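PDB 4W9R: esterase from Capnocytophaga ochracea, which has not been functionally characterised but has an alpha/beta-hydrolase fold of the putative esterase family and probably hydrolyses ester bonds. Local coordinates for residues A165-R170 and H202-Y207; Y174-D179 and V210-S215; F318-Y323 and K334-A339. All coordinates share one frame; numbering follows the deposited sequence.

Interaction 1: A165-R170 and H202-Y207; sequences AGVPNR and HESVEY
A salt bridge and one backbone-to-hydroxyl hydrogen bond join the loop 165-170 to 202-207. Arg170 NH2 lies 2.9 Å from Glu206 OE1, and both side chains run extended and side by side; Arg170 CG is anti to the backbone N (chi1 180°). The carboxylate oxygen sits at the guanidinium edge, close to its plane; the two planes are 61° apart, and Arg170 NH2 approaches Glu206 OE1 from above the carboxylate plane. The same NH2 makes a weak hydrogen bond to Cys232 O, while His208 NE2 binds the other oxygen of Glu206.

At the far end, Val167 N donates to Ser204 OG over 2.9 Å, almost straight at 172°. Ser204 OG occupies the position between its own N and carbonyl carbon, and there it also pairs with His202 ND1 at 2.7 Å. Ser204, a buried residue, is the third of a type I turn from His202 to Val205 that leads into strand 205-213, the last strand of the alpha/beta-hydrolase sheet; 165-170 links helix 156-165 to the neighbouring strand 171-180.

Packing completes the contact. Gly166, with positive phi just after that helix, brings its CA within 3.6 Å of His202 ND1. Ala165 O stands over one face of the imidazole, offset toward the rim at CD2, and Glu203 CG covers the opposite face. Val167 CG2 lies 3.6 Å from Ser204 OG, and Arg170 CA makes a CA-H...O contact of 3.4 Å with Ser204 O.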
loop_
_atom_site.group_PDB
_atom_site.type_symbol
_atom_site.label_atom_id
_atom_site.label_comp_id
_atom_site.label_asym_id
_atom_site.label_seq_id
_atom_site.Cartn_x
_atom_site.Cartn_y
_atom_site.Cartn_z
ATOM N N ALA B 165 5.601 -12.421 29.194
ATOM C CA ALA B 165 6.583 -11.767 30.050
ATOM C C ALA B 165 6.587 -10.259 29.828
ATOM O O ALA B 165 6.682 -9.480 30.779
ATOM C CB ALA B 165 7.968 -12.341 29.801
ATOM N N GLY B 166 6.487 -9.852 28.568
ATOM C CA GLY B 166 6.436 -8.444 28.228
ATOM C C GLY B 166 7.802 -7.814 28.043
ATOM O O GLY B 166 8.827 -8.495 28.058
ATOM N N VAL B 167 7.805 -6.497 27.869
ATOM C CA VAL B 167 9.027 -5.740 27.639
ATOM C C VAL B 167 9.087 -4.556 28.604
ATOM O O VAL B 167 8.066 -4.175 29.176
ATOM C CB VAL B 167 9.105 -5.244 26.179
ATOM C CG1 VAL B 167 9.290 -6.419 25.230
ATOM C CG2 VAL B 167 7.859 -4.453 25.825
ATOM N N PRO B 168 10.287 -3.980 28.808
ATOM C CA PRO B 168 10.408 -2.816 29.695
ATOM C C PRO B 168 9.508 -1.637 29.312
ATOM O O PRO B 168 8.930 -1.023 30.207
ATOM C CB PRO B 168 11.893 -2.428 29.568
ATOM C CG PRO B 168 12.422 -3.210 28.399
ATOM C CD PRO B 168 11.606 -4.454 28.360
ATOM N N ASN B 169 9.382 -1.324 28.024
ATOM C CA ASN B 169 8.547 -0.193 27.630
ATOM C C ASN B 169 7.345 -0.574 26.768
ATOM O O ASN B 169 6.217 -0.630 27.258
ATOM C CB ASN B 169 9.395 0.842 26.886
ATOM C CG ASN B 169 8.593 2.060 26.460
ATOM O OD1 ASN B 169 7.585 2.403 27.080
ATOM N ND2 ASN B 169 9.038 2.719 25.397
ATOM N N ARG B 170 7.585 -0.853 25.490
ATOM C CA ARG B 170 6.494 -1.195 24.584
ATOM C C ARG B 170 6.940 -2.126 23.463
ATOM O O ARG B 170 8.049 -2.004 22.941
ATOM C CB ARG B 170 5.880 0.077 23.991
ATOM C CG ARG B 170 4.732 -0.166 23.017
ATOM C CD ARG B 170 4.082 1.141 22.605
ATOM N NE ARG B 170 3.001 0.956 21.640
ATOM C CZ ARG B 170 3.108 1.210 20.340
ATOM N NH1 ARG B 170 4.251 1.663 19.841
ATOM N NH2 ARG B 170 2.072 1.016 19.537
ATOM N N HIS B 202 1.004 -9.798 27.896
ATOM C CA HIS B 202 1.383 -8.760 28.850
ATOM C C HIS B 202 0.934 -7.379 28.373
ATOM O O HIS B 202 0.879 -7.117 27.172
ATOM C CB HIS B 202 2.897 -8.781 29.074
ATOM C CG HIS B 202 3.359 -7.901 30.194
ATOM N ND1 HIS B 202 3.822 -6.619 29.992
ATOM C CD2 HIS B 202 3.440 -8.124 31.528
ATOM C CE1 HIS B 202 4.163 -6.088 31.153
ATOM N NE2 HIS B 202 3.941 -6.981 32.100
ATOM N N GLU B 203 0.618 -6.502 29.321
ATOM C CA GLU B 203 0.048 -5.191 29.010
ATOM C C GLU B 203 1.002 -4.286 28.229
ATOM O O GLU B 203 0.565 -3.364 27.540
ATOM C CB GLU B 203 -0.396 -4.494 30.301
ATOM C CG GLU B 203 0.711 -4.291 31.329
ATOM C CD GLU B 203 1.428 -2.963 31.170
ATOM O OE1 GLU B 203 0.901 -2.082 30.458
ATOM O OE2 GLU B 203 2.518 -2.799 31.757
ATOM N N SER B 204 2.301 -4.552 28.332
ATOM C CA SER B 204 3.302 -3.747 27.637
ATOM C C SER B 204 3.359 -4.081 26.148
ATOM O O SER B 204 4.038 -3.403 25.374
ATOM C CB SER B 204 4.683 -3.947 28.262
ATOM O OG SER B 204 5.137 -5.278 28.079
ATOM N N VAL B 205 2.644 -5.130 25.755
ATOM C CA VAL B 205 2.672 -5.596 24.376
ATOM C C VAL B 205 1.357 -5.327 23.651
ATOM O O VAL B 205 0.283 -5.671 24.141
ATOM C CB VAL B 205 2.979 -7.104 24.309
ATOM C CG1 VAL B 205 2.899 -7.604 22.876
ATOM C CG2 VAL B 205 4.345 -7.392 24.909
ATOM N N GLU B 206 1.452 -4.703 22.481
ATOM C CA GLU B 206 0.298 -4.531 21.610
ATOM C C GLU B 206 0.376 -5.554 20.481
ATOM O O GLU B 206 1.244 -5.470 19.611
ATOM C CB GLU B 206 0.244 -3.107 21.057
ATOM C CG GLU B 206 -0.976 -2.813 20.199
ATOM C CD GLU B 206 -1.041 -1.359 19.769
ATOM O OE1 GLU B 206 -0.294 -0.536 20.340
ATOM O OE2 GLU B 206 -1.837 -1.040 18.860
ATOM N N TYR B 207 -0.536 -6.521 20.505
ATOM C CA TYR B 207 -0.486 -7.658 19.591
ATOM C C TYR B 207 -1.572 -7.585 18.522
ATOM O O TYR B 207 -2.748 -7.394 18.830
ATOM C CB TYR B 207 -0.616 -8.966 20.378
ATOM C CG TYR B 207 -0.587 -10.222 19.535
ATOM C CD1 TYR B 207 -1.746 -10.717 18.947
ATOM C CD2 TYR B 207 0.595 -10.924 19.341
ATOM C CE1 TYR B 207 -1.724 -11.861 18.178
ATOM C CE2 TYR B 207 0.625 -12.076 18.578
ATOM C CZ TYR B 207 -0.538 -12.540 18.000
ATOM O OH TYR B 207 -0.521 -13.684 17.239
#

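Interaction 2: Y174-D179 and V210-S215; sequences YMATAD and VDFKGS
Parallel backbone pairing carries this contact: Ala176, Thr177 and Ala178 face Val210, Asp211 and Phe212 in turn, with strand axes 4.8 Å apart and 17° from parallel. Thr177 O accepts Phe212 N at 2.8 Å, nearly along the C=O axis, while Thr177 N donates to Val210 O over a longer 3.3 Å. One step earlier, Val210 N bonds to Met175 O (2.9 Å), Met175 being selenomethionine.

Asp179 holds CG between its own N and carbonyl carbon (chi1 65°), so OD1 can accept Gly214 N at 2.9 Å through its syn lone pair. The bond ties Asp179 to the corner where the partner segment turns at Gly214, whose positive phi suits a glycine.

On the face that carries Ala176, Ala178, Val210 and Phe212, the Phe212 ring turns its edge to Ala176 CB, 3.6 Å from CE1, and has Val210 CG1, from its own strand, over one face toward the rim. Val210 CG2 lies against Tyr174 CE2 at 3.5 Å, the side chains crossing obliquely; Tyr174 OH is fixed by a hydrogen bond to Gln227. On the face of Thr177 and Asp211, Asp211 OD2 is held by Tyr186 OH.

With helix 183-196 between them, strands 171-180 and 205-213 form a beta-alpha-beta unit of the alpha/beta-hydrolase sheet; that helix packs against Met175 and Thr177, helix 217-232 covers Tyr174, Ala178 and Val210, and strand 143-149 flanks 171-180.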
loop_
_atom_site.group_PDB
_atom_site.type_symbol
_atom_site.label_atom_id
_atom_site.label_comp_id
_atom_site.label_asym_id
_atom_site.label_seq_id
_atom_site.Cartn_x
_atom_site.Cartn_y
_atom_site.Cartn_z
ATOM N N TYR B 174 2.918 -7.229 14.817
ATOM C CA TYR B 174 1.910 -7.397 13.778
ATOM C C TYR B 174 2.255 -8.566 12.866
ATOM O O TYR B 174 3.327 -8.597 12.262
ATOM C CB TYR B 174 1.768 -6.116 12.953
ATOM C CG TYR B 174 0.715 -6.192 11.868
ATOM C CD1 TYR B 174 1.038 -6.610 10.583
ATOM C CD2 TYR B 174 -0.600 -5.844 12.129
ATOM C CE1 TYR B 174 0.077 -6.681 9.590
ATOM C CE2 TYR B 174 -1.567 -5.910 11.142
ATOM C CZ TYR B 174 -1.224 -6.328 9.876
ATOM O OH TYR B 174 -2.188 -6.393 8.896
HETATM N N MSE B 175 1.340 -9.523 12.764
HETATM C CA MSE B 175 1.521 -10.650 11.858
HETATM C C MSE B 175 0.339 -10.780 10.905
HETATM O O MSE B 175 -0.816 -10.702 11.321
HETATM C CB MSE B 175 1.712 -11.948 12.640
HETATM C CG MSE B 175 1.679 -13.196 11.772
HETATM SE SE MSE B 175 1.963 -14.828 12.795
HETATM C CE MSE B 175 1.545 -16.134 11.410
ATOM N N ALA B 176 0.636 -10.974 9.626
ATOM C CA ALA B 176 -0.405 -11.134 8.619
ATOM C C ALA B 176 -0.134 -12.344 7.733
ATOM O O ALA B 176 1.019 -12.670 7.447
ATOM C CB ALA B 176 -0.523 -9.875 7.773
ATOM N N THR B 177 -1.203 -13.009 7.305
ATOM C CA THR B 177 -1.082 -14.136 6.390
ATOM C C THR B 177 -2.265 -14.179 5.422
ATOM O O THR B 177 -3.312 -13.583 5.677
ATOM C CB THR B 177 -0.983 -15.475 7.150
ATOM O OG1 THR B 177 -0.836 -16.549 6.213
ATOM C CG2 THR B 177 -2.225 -15.704 7.994
ATOM N N ALA B 178 -2.082 -14.875 4.305
ATOM C CA ALA B 178 -3.114 -14.996 3.281
ATOM C C ALA B 178 -3.171 -16.434 2.788
ATOM O O ALA B 178 -2.141 -17.088 2.681
ATOM C CB ALA B 178 -2.844 -14.044 2.130
ATOM N N ASP B 179 -4.372 -16.938 2.523
ATOM C CA ASP B 179 -4.535 -18.345 2.161
ATOM C C ASP B 179 -4.539 -18.681 0.664
ATOM O O ASP B 179 -4.467 -19.858 0.311
ATOM C CB ASP B 179 -5.825 -18.886 2.787
ATOM C CG ASP B 179 -7.068 -18.222 2.232
ATOM O OD1 ASP B 179 -6.994 -17.033 1.857
ATOM O OD2 ASP B 179 -8.121 -18.892 2.169
ATOM N N VAL B 210 -3.623 -10.376 11.738
ATOM C CA VAL B 210 -4.654 -10.208 10.726
ATOM C C VAL B 210 -4.598 -11.336 9.704
ATOM O O VAL B 210 -3.597 -11.516 9.012
ATOM C CB VAL B 210 -4.521 -8.855 10.005
ATOM C CG1 VAL B 210 -5.604 -8.709 8.951
ATOM C CG2 VAL B 210 -4.594 -7.718 11.007
ATOM N N ASP B 211 -5.681 -12.096 9.620
ATOM C CA ASP B 211 -5.785 -13.171 8.648
ATOM C C ASP B 211 -6.536 -12.686 7.415
ATOM O O ASP B 211 -7.729 -12.392 7.484
ATOM C CB ASP B 211 -6.488 -14.385 9.264
ATOM C CG ASP B 211 -6.703 -15.509 8.269
ATOM O OD1 ASP B 211 -5.959 -15.576 7.269
ATOM O OD2 ASP B 211 -7.615 -16.332 8.490
ATOM N N PHE B 212 -5.842 -12.615 6.283
ATOM C CA PHE B 212 -6.493 -12.195 5.050
ATOM C C PHE B 212 -6.997 -13.429 4.324
ATOM O O PHE B 212 -6.214 -14.210 3.788
ATOM C CB PHE B 212 -5.528 -11.417 4.150
ATOM C CG PHE B 212 -5.071 -10.107 4.727
ATOM C CD1 PHE B 212 -3.956 -10.045 5.544
ATOM C CD2 PHE B 212 -5.747 -8.934 4.434
ATOM C CE1 PHE B 212 -3.529 -8.838 6.068
ATOM C CE2 PHE B 212 -5.326 -7.725 4.954
ATOM C CZ PHE B 212 -4.216 -7.676 5.772
ATOM N N LYS B 213 -8.314 -13.583 4.282
ATOM C CA LYS B 213 -8.906 -14.780 3.711
ATOM C C LYS B 213 -9.523 -14.452 2.361
ATOM O O LYS B 213 -10.255 -13.472 2.223
ATOM C CB LYS B 213 -9.949 -15.372 4.660
ATOM C CG LYS B 213 -10.373 -16.789 4.309
ATOM C CD LYS B 213 -11.221 -17.403 5.412
ATOM C CE LYS B 213 -10.450 -17.484 6.721
ATOM N NZ LYS B 213 -11.261 -18.086 7.815
ATOM N N GLY B 214 -9.210 -15.271 1.363
ATOM C CA GLY B 214 -9.661 -15.025 0.008
ATOM C C GLY B 214 -8.811 -13.963 -0.659
ATOM O O GLY B 214 -9.196 -13.393 -1.679
ATOM N N SER B 215 -7.647 -13.698 -0.076
ATOM C CA SER B 215 -6.736 -12.691 -0.603
ATOM C C SER B 215 -5.426 -13.304 -1.080
ATOM O O SER B 215 -4.901 -14.229 -0.458
ATOM C CB SER B 215 -6.452 -11.625 0.455
ATOM O OG SER B 215 -5.496 -10.689 -0.015
#

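Interaction 3: F318-Y323 and K334-A339; sequences FLAEYY and KTYQKA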
loop_
_atom_site.group_PDB
_atom_site.type_symbol
_atom_site.label_atom_id
_atom_site.label_comp_id
_atom_site.label_asym_id
_atom_site.label_seq_id
_atom_site.Cartn_x
_atom_site.Cartn_y
_atom_site.Cartn_z
ATOM N N PHE B 318 -4.382 33.256 26.640
ATOM C CA PHE B 318 -4.960 32.209 27.473
ATOM C C PHE B 318 -4.834 32.563 28.949
ATOM O O PHE B 318 -5.774 32.387 29.723
ATOM C CB PHE B 318 -4.285 30.859 27.203
ATOM C CG PHE B 318 -4.684 30.224 25.902
ATOM C CD1 PHE B 318 -5.765 30.703 25.181
ATOM C CD2 PHE B 318 -3.981 29.139 25.404
ATOM C CE1 PHE B 318 -6.132 30.117 23.983
ATOM C CE2 PHE B 318 -4.345 28.546 24.209
ATOM C CZ PHE B 318 -5.422 29.036 23.498
ATOM N N LEU B 319 -3.665 33.066 29.327
ATOM C CA LEU B 319 -3.394 33.424 30.713
ATOM C C LEU B 319 -4.248 34.610 31.157
ATOM O O LEU B 319 -4.755 34.630 32.279
ATOM C CB LEU B 319 -1.909 33.741 30.899
ATOM C CG LEU B 319 -1.419 33.950 32.332
ATOM C CD1 LEU B 319 -1.640 32.699 33.171
ATOM C CD2 LEU B 319 0.047 34.350 32.335
ATOM N N ALA B 320 -4.403 35.593 30.275
ATOM C CA ALA B 320 -5.216 36.767 30.575
ATOM C C ALA B 320 -6.676 36.381 30.787
ATOM O O ALA B 320 -7.341 36.906 31.680
ATOM C CB ALA B 320 -5.097 37.798 29.465
ATOM N N GLU B 321 -7.171 35.463 29.961
ATOM C CA GLU B 321 -8.534 34.971 30.111
ATOM C C GLU B 321 -8.692 34.228 31.432
ATOM O O GLU B 321 -9.731 34.322 32.083
ATOM C CB GLU B 321 -8.920 34.061 28.943
ATOM C CG GLU B 321 -9.396 34.806 27.704
ATOM C CD GLU B 321 -9.997 33.882 26.657
ATOM O OE1 GLU B 321 -9.746 32.658 26.720
ATOM O OE2 GLU B 321 -10.726 34.379 25.773
ATOM N N TYR B 322 -7.654 33.496 31.824
ATOM C CA TYR B 322 -7.672 32.760 33.082
ATOM C C TYR B 322 -7.813 33.697 34.275
ATOM O O TYR B 322 -8.546 33.407 35.221
ATOM C CB TYR B 322 -6.404 31.919 33.238
ATOM C CG TYR B 322 -6.197 31.408 34.647
ATOM C CD1 TYR B 322 -6.928 30.332 35.128
ATOM C CD2 TYR B 322 -5.276 32.007 35.497
ATOM C CE1 TYR B 322 -6.748 29.861 36.414
ATOM C CE2 TYR B 322 -5.089 31.542 36.787
ATOM C CZ TYR B 322 -5.828 30.470 37.239
ATOM O OH TYR B 322 -5.648 30.000 38.520
ATOM N N TYR B 323 -7.103 34.817 34.227
ATOM C CA TYR B 323 -7.145 35.784 35.315
ATOM C C TYR B 323 -8.533 36.403 35.448
ATOM O O TYR B 323 -8.988 36.686 36.555
ATOM C CB TYR B 323 -6.085 36.865 35.106
ATOM C CG TYR B 323 -4.691 36.398 35.456
ATOM C CD1 TYR B 323 -4.475 35.562 36.546
ATOM C CD2 TYR B 323 -3.594 36.780 34.695
ATOM C CE1 TYR B 323 -3.206 35.125 36.872
ATOM C CE2 TYR B 323 -2.318 36.347 35.014
ATOM C CZ TYR B 323 -2.132 35.520 36.104
ATOM O OH TYR B 323 -0.867 35.086 36.429
ATOM N N LYS B 334 -2.884 43.592 32.622
ATOM C CA LYS B 334 -1.444 43.603 32.396
ATOM C C LYS B 334 -1.043 42.521 31.396
ATOM O O LYS B 334 -0.158 42.725 30.565
ATOM C CB LYS B 334 -0.697 43.409 33.720
ATOM C CG LYS B 334 0.819 43.430 33.602
ATOM C CD LYS B 334 1.477 43.101 34.936
ATOM C CE LYS B 334 2.994 43.074 34.824
ATOM N NZ LYS B 334 3.555 44.409 34.475
ATOM N N THR B 335 -1.712 41.375 31.475
ATOM C CA THR B 335 -1.386 40.232 30.632
ATOM C C THR B 335 -1.916 40.403 29.208
ATOM O O THR B 335 -1.262 40.003 28.245
ATOM C CB THR B 335 -1.941 38.926 31.229
ATOM O OG1 THR B 335 -1.629 38.872 32.626
ATOM C CG2 THR B 335 -1.336 37.718 30.532
ATOM N N TYR B 336 -3.101 40.993 29.077
ATOM C CA TYR B 336 -3.650 41.298 27.760
ATOM C C TYR B 336 -2.741 42.263 27.008
ATOM O O TYR B 336 -2.478 42.087 25.818
ATOM C CB TYR B 336 -5.055 41.891 27.875
ATOM C CG TYR B 336 -6.169 40.868 27.906
ATOM C CD1 TYR B 336 -6.346 39.975 26.858
ATOM C CD2 TYR B 336 -7.060 40.814 28.970
ATOM C CE1 TYR B 336 -7.368 39.046 26.876
ATOM C CE2 TYR B 336 -8.086 39.889 28.997
ATOM C CZ TYR B 336 -8.235 39.006 27.948
ATOM O OH TYR B 336 -9.254 38.083 27.969
ATOM N N GLN B 337 -2.259 43.282 27.713
ATOM C CA GLN B 337 -1.358 44.269 27.128
ATOM C C GLN B 337 -0.039 43.627 26.713
ATOM O O GLN B 337 0.630 44.094 25.791
ATOM C CB GLN B 337 -1.102 45.411 28.114
ATOM C CG GLN B 337 -2.323 46.273 28.398
ATOM C CD GLN B 337 -2.114 47.214 29.571
ATOM O OE1 GLN B 337 -1.152 47.076 30.327
ATOM N NE2 GLN B 337 -3.017 48.174 29.729
ATOM N N LYS B 338 0.325 42.550 27.398
ATOM C CA LYS B 338 1.546 41.821 27.090
ATOM C C LYS B 338 1.346 40.967 25.840
ATOM O O LYS B 338 2.271 40.773 25.052
ATOM C CB LYS B 338 1.958 40.948 28.277
ATOM C CG LYS B 338 3.458 40.779 28.441
ATOM C CD LYS B 338 3.791 40.137 29.779
ATOM C CE LYS B 338 5.291 40.113 30.024
ATOM N NZ LYS B 338 5.626 39.536 31.356
ATOM N N ALA B 339 0.127 40.468 25.665
ATOM C CA ALA B 339 -0.207 39.635 24.515
ATOM C C ALA B 339 -0.300 40.466 23.243
ATOM O O ALA B 339 -0.018 39.980 22.149
ATOM C CB ALA B 339 -1.511 38.894 24.758
#
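Helices 314-325 and 329-339 make an antiparallel helical hairpin in the all-helical C-terminal part of the chain. The segments 318-323 and 334-339 run at 164° to one another with axes only 8.3 Å apart, a close approach made possible by small residues. Ala320 CA and Thr335 CA are 5.2 Å apart, and Ala320 CB meets Thr335 CB at 3.8 Å.

In a CH-pi contact, Ala320 CB sits 3.4 Å from the centroid of the Tyr336 ring and 2° off its normal, squarely over the middle of the face. The ring thus lies along the flank of the opposite helix and brings Tyr336 OH to 3.3 Å from Glu321 CG. The antiparallel pair, with small and aromatic residues at the spacing of Ala320, Tyr323, Ala332, Tyr336 and Ala339, is consistent with a TPR-like helical hairpin.

The polar ends are engaged outside the two segments. Tyr336 OH is hydrogen-bonded to Glu324 OE1 and Arg356 NH2; Glu321 OE1 is hydrogen-bonded to Tyr285 OH, and Glu321 OE2 forms a salt bridge with Arg356 NH2, which links helix 350-362 to the hairpin.

Thr335 divides its two branches between different neighbours. CG2, anti to the backbone N, lies 3.7 Å from Ala320 N and 4.0 Å from Leu319 CB. OG1, anti to the carbonyl carbon, is hydrogen-bonded to Lys331 O and meets the edge of the Tyr323 ring, 3.5 Å from CD2.

Interactions 1 and 2 share strand 205-213 and its neighbour 171-180: the first joins the loop before strand 171-180 to the turn and start of strand 205-213, the second pairs the two strands further along and takes in the corner at Gly214, their centres about 23 Å apart. Both are partly buried. Interaction 1 depends on side-chain polar groups, a salt bridge and a serine hydroxyl, whereas interaction 2 relies chiefly on regular backbone bonds. Interaction 3 belongs to the separate helical region, its centre about 44 Å from that of interaction 1 and about 56 Å from that of interaction 2. It is the buried contact of the three and has no hydrogen bond across its segments, only close packing of small and aromatic side chains.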